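Local coordinates for protein lactococcal phage P2 ORF15 (Lactococcus phage p2, PDB 2WZP) that probably serves as the distal tail protein of the phage, an oligomeric component of the baseplate at the tail tip used in host attachment, at residues T253-K258 with I268-N273; S216-K221 with V242-D247. All blocks are in the same frame, centred on the assembly; numbering follows the deposited sequence.

Contact 1: residues T253-K258 with I268-N273; sequences TAIVFK and INTDVN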
loop_
_atom_site.group_PDB
_atom_site.type_symbol
_atom_site.label_atom_id
_atom_site.label_comp_id
_atom_site.label_asym_id
_atom_site.label_seq_id
_atom_site.Cartn_x
_atom_site.Cartn_y
_atom_site.Cartn_z
ATOM N N THR M 253 -22.225 48.693 -24.792
ATOM C CA THR M 253 -22.920 48.698 -23.491
ATOM C C THR M 253 -22.855 50.096 -22.845
ATOM O O THR M 253 -21.961 50.895 -23.173
ATOM C CB THR M 253 -22.447 47.560 -22.540
ATOM O OG1 THR M 253 -23.494 47.280 -21.616
ATOM C CG2 THR M 253 -21.173 47.902 -21.755
ATOM N N ALA M 254 -23.797 50.368 -21.911
ATOM C CA ALA M 254 -23.902 51.630 -21.168
ATOM C C ALA M 254 -24.828 51.480 -19.955
ATOM O O ALA M 254 -25.807 50.727 -19.996
ATOM C CB ALA M 254 -24.438 52.725 -22.073
ATOM N N ILE M 255 -24.521 52.213 -18.885
ATOM C CA ILE M 255 -25.312 52.264 -17.651
ATOM C C ILE M 255 -25.769 53.722 -17.578
ATOM O O ILE M 255 -24.968 54.578 -17.233
ATOM C CB ILE M 255 -24.466 51.813 -16.421
ATOM C CG1 ILE M 255 -23.895 50.390 -16.638
ATOM C CG2 ILE M 255 -25.285 51.896 -15.133
ATOM C CD1 ILE M 255 -22.632 50.102 -15.911
ATOM N N VAL M 256 -27.015 54.008 -18.034
ATOM C CA VAL M 256 -27.611 55.351 -18.141
ATOM C C VAL M 256 -28.930 55.383 -17.355
ATOM O O VAL M 256 -29.696 54.416 -17.394
ATOM C CB VAL M 256 -27.815 55.767 -19.636
ATOM C CG1 VAL M 256 -28.260 57.214 -19.766
ATOM C CG2 VAL M 256 -26.558 55.542 -20.459
ATOM N N PHE M 257 -29.208 56.522 -16.693
ATOM C CA PHE M 257 -30.397 56.717 -15.874
ATOM C C PHE M 257 -31.140 57.996 -16.221
ATOM O O PHE M 257 -30.516 59.003 -16.541
ATOM C CB PHE M 257 -29.978 56.823 -14.387
ATOM C CG PHE M 257 -29.146 55.664 -13.884
ATOM C CD1 PHE M 257 -29.755 54.492 -13.437
ATOM C CD2 PHE M 257 -27.751 55.741 -13.862
ATOM C CE1 PHE M 257 -28.989 53.426 -12.990
ATOM C CE2 PHE M 257 -26.986 54.664 -13.404
ATOM C CZ PHE M 257 -27.612 53.527 -12.958
ATOM N N LYS M 258 -32.471 57.982 -16.033
ATOM C CA LYS M 258 -33.329 59.153 -16.155
ATOM C C LYS M 258 -34.220 59.233 -14.926
ATOM O O LYS M 258 -35.278 58.602 -14.863
ATOM C CB LYS M 258 -34.123 59.203 -17.475
ATOM C CG LYS M 258 -34.893 60.517 -17.679
ATOM C CD LYS M 258 -34.006 61.794 -17.586
ATOM C CE LYS M 258 -34.850 63.035 -17.599
ATOM N NZ LYS M 258 -35.386 63.372 -16.253
ATOM N N ILE M 268 -22.702 53.451 -8.516
ATOM C CA ILE M 268 -22.844 52.228 -9.315
ATOM C C ILE M 268 -21.831 51.173 -8.877
ATOM O O ILE M 268 -20.733 51.531 -8.467
ATOM C CB ILE M 268 -22.883 52.437 -10.859
ATOM C CG1 ILE M 268 -21.579 53.045 -11.397
ATOM C CG2 ILE M 268 -24.108 53.283 -11.284
ATOM C CD1 ILE M 268 -21.442 53.060 -12.922
ATOM N N ASN M 269 -22.217 49.878 -8.927
ATOM C CA ASN M 269 -21.321 48.773 -8.629
ATOM C C ASN M 269 -21.736 47.570 -9.420
ATOM O O ASN M 269 -22.812 47.022 -9.185
ATOM C CB ASN M 269 -21.236 48.465 -7.140
ATOM C CG ASN M 269 -20.074 47.575 -6.804
ATOM O OD1 ASN M 269 -19.483 46.858 -7.657
ATOM N ND2 ASN M 269 -19.750 47.571 -5.540
ATOM N N THR M 270 -20.890 47.165 -10.381
ATOM C CA THR M 270 -21.182 46.037 -11.283
ATOM C C THR M 270 -20.806 44.657 -10.708
ATOM O O THR M 270 -20.977 43.641 -11.389
ATOM C CB THR M 270 -20.587 46.271 -12.657
ATOM O OG1 THR M 270 -19.172 46.285 -12.551
ATOM C CG2 THR M 270 -21.066 47.554 -13.295
ATOM N N ASP M 271 -20.289 44.626 -9.459
ATOM C CA ASP M 271 -19.931 43.387 -8.758
ATOM C C ASP M 271 -21.184 42.512 -8.706
ATOM O O ASP M 271 -22.170 42.934 -8.122
ATOM C CB ASP M 271 -19.442 43.724 -7.334
ATOM C CG ASP M 271 -19.057 42.572 -6.427
ATOM O OD1 ASP M 271 -19.434 41.409 -6.731
ATOM O OD2 ASP M 271 -18.453 42.833 -5.370
ATOM N N VAL M 272 -21.150 41.303 -9.284
ATOM C CA VAL M 272 -22.320 40.420 -9.309
ATOM C C VAL M 272 -22.934 40.112 -7.957
ATOM O O VAL M 272 -24.130 39.851 -7.881
ATOM C CB VAL M 272 -22.151 39.143 -10.184
ATOM C CG1 VAL M 272 -21.996 39.522 -11.647
ATOM C CG2 VAL M 272 -21.008 38.230 -9.702
ATOM N N ASN M 273 -22.112 40.143 -6.898
ATOM C CA ASN M 273 -22.510 39.812 -5.529
ATOM C C ASN M 273 -22.840 41.041 -4.652
ATOM O O ASN M 273 -23.305 40.909 -3.521
ATOM C CB ASN M 273 -21.476 38.900 -4.896
ATOM C CG ASN M 273 -21.217 37.671 -5.731
ATOM O OD1 ASN M 273 -22.115 36.859 -6.017
ATOM N ND2 ASN M 273 -19.982 37.518 -6.163
#
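Ile255 and Phe257 meet Ile268 and Thr270 in an apolar contact between two beta sheets, in the interior of the Dit C-terminal domain. No hydrogen bond joins the two segments, and the nearest CA atoms, those of Ile255 and Ile268, lie 8.7 Å apart, a separation consistent with two sheets facing each other. The interface is carried by methyl groups and one ring. With CG1 of Ile268 between the backbone N and the carbonyl carbon (chi1 63°), its CG2 is set anti to the carbonyl carbon and offered to the rim of the Phe257 ring. CG2 lies near the ring plane, 3.8 Å from Phe257 CE2, so the aromatic group is met at its edge. The same methyl also touches Ile255, with Ile268 CG2 4.3 Å from Ile255 CG2. The longer branch of Ile255 heads instead toward Thr270, where Ile255 CD1 comes to 4.0 Å from Thr270 CG2, the two side chains slanting across one another. Thr270 thus turns its methyl to the core, while its OG1 is hydrogen-bonded to the backbone N of Phe227. Two successive Asx turns follow in the segment. Asn269 OD1 accepts from Asp271 N at 3.0 Å, the donor standing above the carbonyl plane, and Asp271 OD1 accepts from Asn273 N. Strand 276-281 sends Tyr277 against Ile255, Phe257 and Ile268, strand 224-233 adds Phe227, and strand 240-246 borders 251-257 within its own sheet.

Contact 2: residues S216-K221 with V242-D247; sequences SRWDIK and VRFLDD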
loop_
_atom_site.group_PDB
_atom_site.type_symbol
_atom_site.label_atom_id
_atom_site.label_comp_id
_atom_site.label_asym_id
_atom_site.label_seq_id
_atom_site.Cartn_x
_atom_site.Cartn_y
_atom_site.Cartn_z
ATOM N N SER M 216 -11.689 62.814 -19.301
ATOM C CA SER M 216 -13.002 62.361 -18.830
ATOM C C SER M 216 -13.225 60.891 -19.214
ATOM O O SER M 216 -14.299 60.358 -18.983
ATOM C CB SER M 216 -14.098 63.212 -19.465
ATOM O OG SER M 216 -14.207 62.932 -20.853
ATOM N N ARG M 217 -12.228 60.260 -19.817
ATOM C CA ARG M 217 -12.324 58.912 -20.348
ATOM C C ARG M 217 -11.441 57.900 -19.685
ATOM O O ARG M 217 -10.336 58.209 -19.248
ATOM C CB ARG M 217 -11.988 58.917 -21.828
ATOM C CG ARG M 217 -12.985 59.659 -22.706
ATOM C CD ARG M 217 -12.859 59.197 -24.131
ATOM N NE ARG M 217 -11.471 59.186 -24.557
ATOM C CZ ARG M 217 -10.930 60.150 -25.285
ATOM N NH1 ARG M 217 -11.667 61.179 -25.690
ATOM N NH2 ARG M 217 -9.652 60.093 -25.624
ATOM N N TRP M 218 -11.914 56.663 -19.703
ATOM C CA TRP M 218 -11.204 55.494 -19.233
ATOM C C TRP M 218 -10.684 54.798 -20.469
ATOM O O TRP M 218 -11.464 54.431 -21.341
ATOM C CB TRP M 218 -12.165 54.570 -18.470
ATOM C CG TRP M 218 -11.552 53.348 -17.856
ATOM C CD1 TRP M 218 -10.222 53.034 -17.770
ATOM C CD2 TRP M 218 -12.259 52.281 -17.203
ATOM N NE1 TRP M 218 -10.064 51.819 -17.145
ATOM C CE2 TRP M 218 -11.298 51.337 -16.783
ATOM C CE3 TRP M 218 -13.622 52.024 -16.945
ATOM C CZ2 TRP M 218 -11.657 50.146 -16.137
ATOM C CZ3 TRP M 218 -13.973 50.854 -16.277
ATOM C CH2 TRP M 218 -13.001 49.930 -15.888
ATOM N N ASP M 219 -9.364 54.643 -20.554
ATOM C CA ASP M 219 -8.716 53.938 -21.653
ATOM C C ASP M 219 -8.539 52.495 -21.173
ATOM O O ASP M 219 -7.677 52.199 -20.326
ATOM C CB ASP M 219 -7.394 54.619 -22.029
ATOM C CG ASP M 219 -6.607 53.926 -23.114
ATOM O OD1 ASP M 219 -7.232 53.435 -24.090
ATOM O OD2 ASP M 219 -5.367 53.892 -23.008
ATOM N N ILE M 220 -9.457 51.628 -21.620
ATOM C CA ILE M 220 -9.503 50.246 -21.181
ATOM C C ILE M 220 -8.557 49.397 -22.006
ATOM O O ILE M 220 -8.754 49.247 -23.213
ATOM C CB ILE M 220 -10.957 49.726 -21.123
ATOM C CG1 ILE M 220 -11.828 50.663 -20.266
ATOM C CG2 ILE M 220 -11.013 48.270 -20.604
ATOM C CD1 ILE M 220 -13.232 50.788 -20.724
ATOM N N LYS M 221 -7.496 48.877 -21.352
ATOM C CA LYS M 221 -6.460 48.064 -21.986
ATOM C C LYS M 221 -6.381 46.671 -21.369
ATOM O O LYS M 221 -5.800 45.771 -21.977
ATOM C CB LYS M 221 -5.080 48.761 -21.911
ATOM C CG LYS M 221 -5.068 50.266 -22.216
ATOM C CD LYS M 221 -4.184 50.710 -23.406
ATOM C CE LYS M 221 -4.758 50.504 -24.806
ATOM N NZ LYS M 221 -6.084 51.134 -25.048
ATOM N N VAL M 242 -22.703 56.434 -17.981
ATOM C CA VAL M 242 -21.460 56.145 -18.700
ATOM C C VAL M 242 -21.725 55.195 -19.869
ATOM O O VAL M 242 -22.625 54.362 -19.785
ATOM C CB VAL M 242 -20.370 55.545 -17.756
ATOM C CG1 VAL M 242 -19.900 56.567 -16.723
ATOM C CG2 VAL M 242 -20.846 54.253 -17.074
ATOM N N ARG M 243 -20.923 55.299 -20.943
ATOM C CA ARG M 243 -20.992 54.376 -22.083
ATOM C C ARG M 243 -19.644 53.755 -22.393
ATOM O O ARG M 243 -18.604 54.365 -22.119
ATOM C CB ARG M 243 -21.632 54.991 -23.325
ATOM C CG ARG M 243 -20.800 56.032 -24.048
ATOM C CD ARG M 243 -21.647 56.574 -25.157
ATOM N NE ARG M 243 -20.869 57.345 -26.112
ATOM C CZ ARG M 243 -20.949 57.214 -27.426
ATOM N NH1 ARG M 243 -21.771 56.320 -27.964
ATOM N NH2 ARG M 243 -20.215 57.978 -28.218
ATOM N N PHE M 244 -19.662 52.542 -22.963
ATOM C CA PHE M 244 -18.460 51.791 -23.274
ATOM C C PHE M 244 -18.400 51.574 -24.748
ATOM O O PHE M 244 -19.384 51.157 -25.355
ATOM C CB PHE M 244 -18.445 50.447 -22.523
ATOM C CG PHE M 244 -18.221 50.595 -21.037
ATOM C CD1 PHE M 244 -16.942 50.517 -20.501
ATOM C CD2 PHE M 244 -19.289 50.830 -20.175
ATOM C CE1 PHE M 244 -16.732 50.689 -19.133
ATOM C CE2 PHE M 244 -19.076 51.025 -18.812
ATOM C CZ PHE M 244 -17.800 50.954 -18.297
ATOM N N LEU M 245 -17.228 51.839 -25.319
ATOM C CA LEU M 245 -16.942 51.714 -26.739
ATOM C C LEU M 245 -15.846 50.683 -26.965
ATOM O O LEU M 245 -14.874 50.652 -26.212
ATOM C CB LEU M 245 -16.478 53.077 -27.301
ATOM C CG LEU M 245 -17.212 54.369 -26.880
ATOM C CD1 LEU M 245 -16.506 55.545 -27.444
ATOM C CD2 LEU M 245 -18.639 54.421 -27.414
ATOM N N ASP M 246 -15.977 49.871 -28.021
ATOM C CA ASP M 246 -14.978 48.866 -28.393
ATOM C C ASP M 246 -13.761 49.515 -29.082
ATOM O O ASP M 246 -13.731 50.740 -29.256
ATOM C CB ASP M 246 -15.605 47.747 -29.253
ATOM C CG ASP M 246 -16.158 48.156 -30.617
ATOM O OD1 ASP M 246 -16.834 47.316 -31.260
ATOM O OD2 ASP M 246 -15.880 49.301 -31.063
ATOM N N ASP M 247 -12.761 48.701 -29.470
ATOM C CA ASP M 247 -11.537 49.182 -30.114
ATOM C C ASP M 247 -11.744 49.978 -31.408
ATOM O O ASP M 247 -10.934 50.863 -31.693
ATOM C CB ASP M 247 -10.475 48.085 -30.254
ATOM C CG ASP M 247 -10.937 46.791 -30.891
ATOM O OD1 ASP M 247 -10.332 45.737 -30.592
ATOM O OD2 ASP M 247 -11.952 46.815 -31.633
#
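Phe244 is met at the edge of its ring by both Trp218 and Ile220, and these three buried side chains make up the contact. Ile220 CD1 lies 3.7 Å from Phe244 CD1, near the plane of the phenyl ring, and the two side chains run roughly at right angles. Next along the rim, Phe244 CE1 is 4.0 Å from Trp218 CZ3, an atom of the six-membered part of the indole. Trp218 and Ile220 are also packed on each other: Ile220 CG1 sits over the centre of one indole face, so the isoleucine touches both aromatic groups, over a face of one and at the edge of the other. The indole gets there because CG of Trp218 is anti to its backbone N (chi1 -177°), which carries the ring over toward strand 240-246.

What sets these groups opposite each other is the sheet. Strands 218-220 and 240-246 are not direct neighbours; strand 305-310 runs between them and is antiparallel to both, pairing with Trp218 through Met307 and with Arg243 through Glu308. The CA atoms of Trp218 and Phe244 are accordingly 9.1 Å apart, and large side chains bridge over the intervening strand. Ile319 of the facing sheet packs on Trp218, marking this as the inner side of the sheet.

The charged groups lie outside this cluster. Lys221 NZ forms a salt bridge with Asp219 OD1 at 2.7 Å, on the syn side but tilted 33° out of the carboxylate plane. Arg243 pairs with Glu251 and Glu308, and Leu245 CD2 covers one face of its guanidinium. Several of the charges around the contact are paired within the chain, while its own chemistry is purely apolar: shape and burial, without a directed bond, hold Phe244 against Trp218 and Ile220.

In the fold
From the N-terminal side, contact 2 comes first: it closes a loop of 20 residues, during which the chain visits the six-stranded sheet as strand 224-233 and returns. A tight connection then turns strand 240-246 into its neighbour 251-257, and contact 1 closes a shorter loop of nine residues as the chain passes to strand 265-269. The two loops follow in series, neither nested nor crossed. Contact 2 spans a strand within the four-stranded sheet, whereas contact 1 joins that sheet to the six-stranded one. The hairpin couples them, with probable hydrogen bonds from Phe244 N to Thr253 O and from Ile255 N to Val242 O.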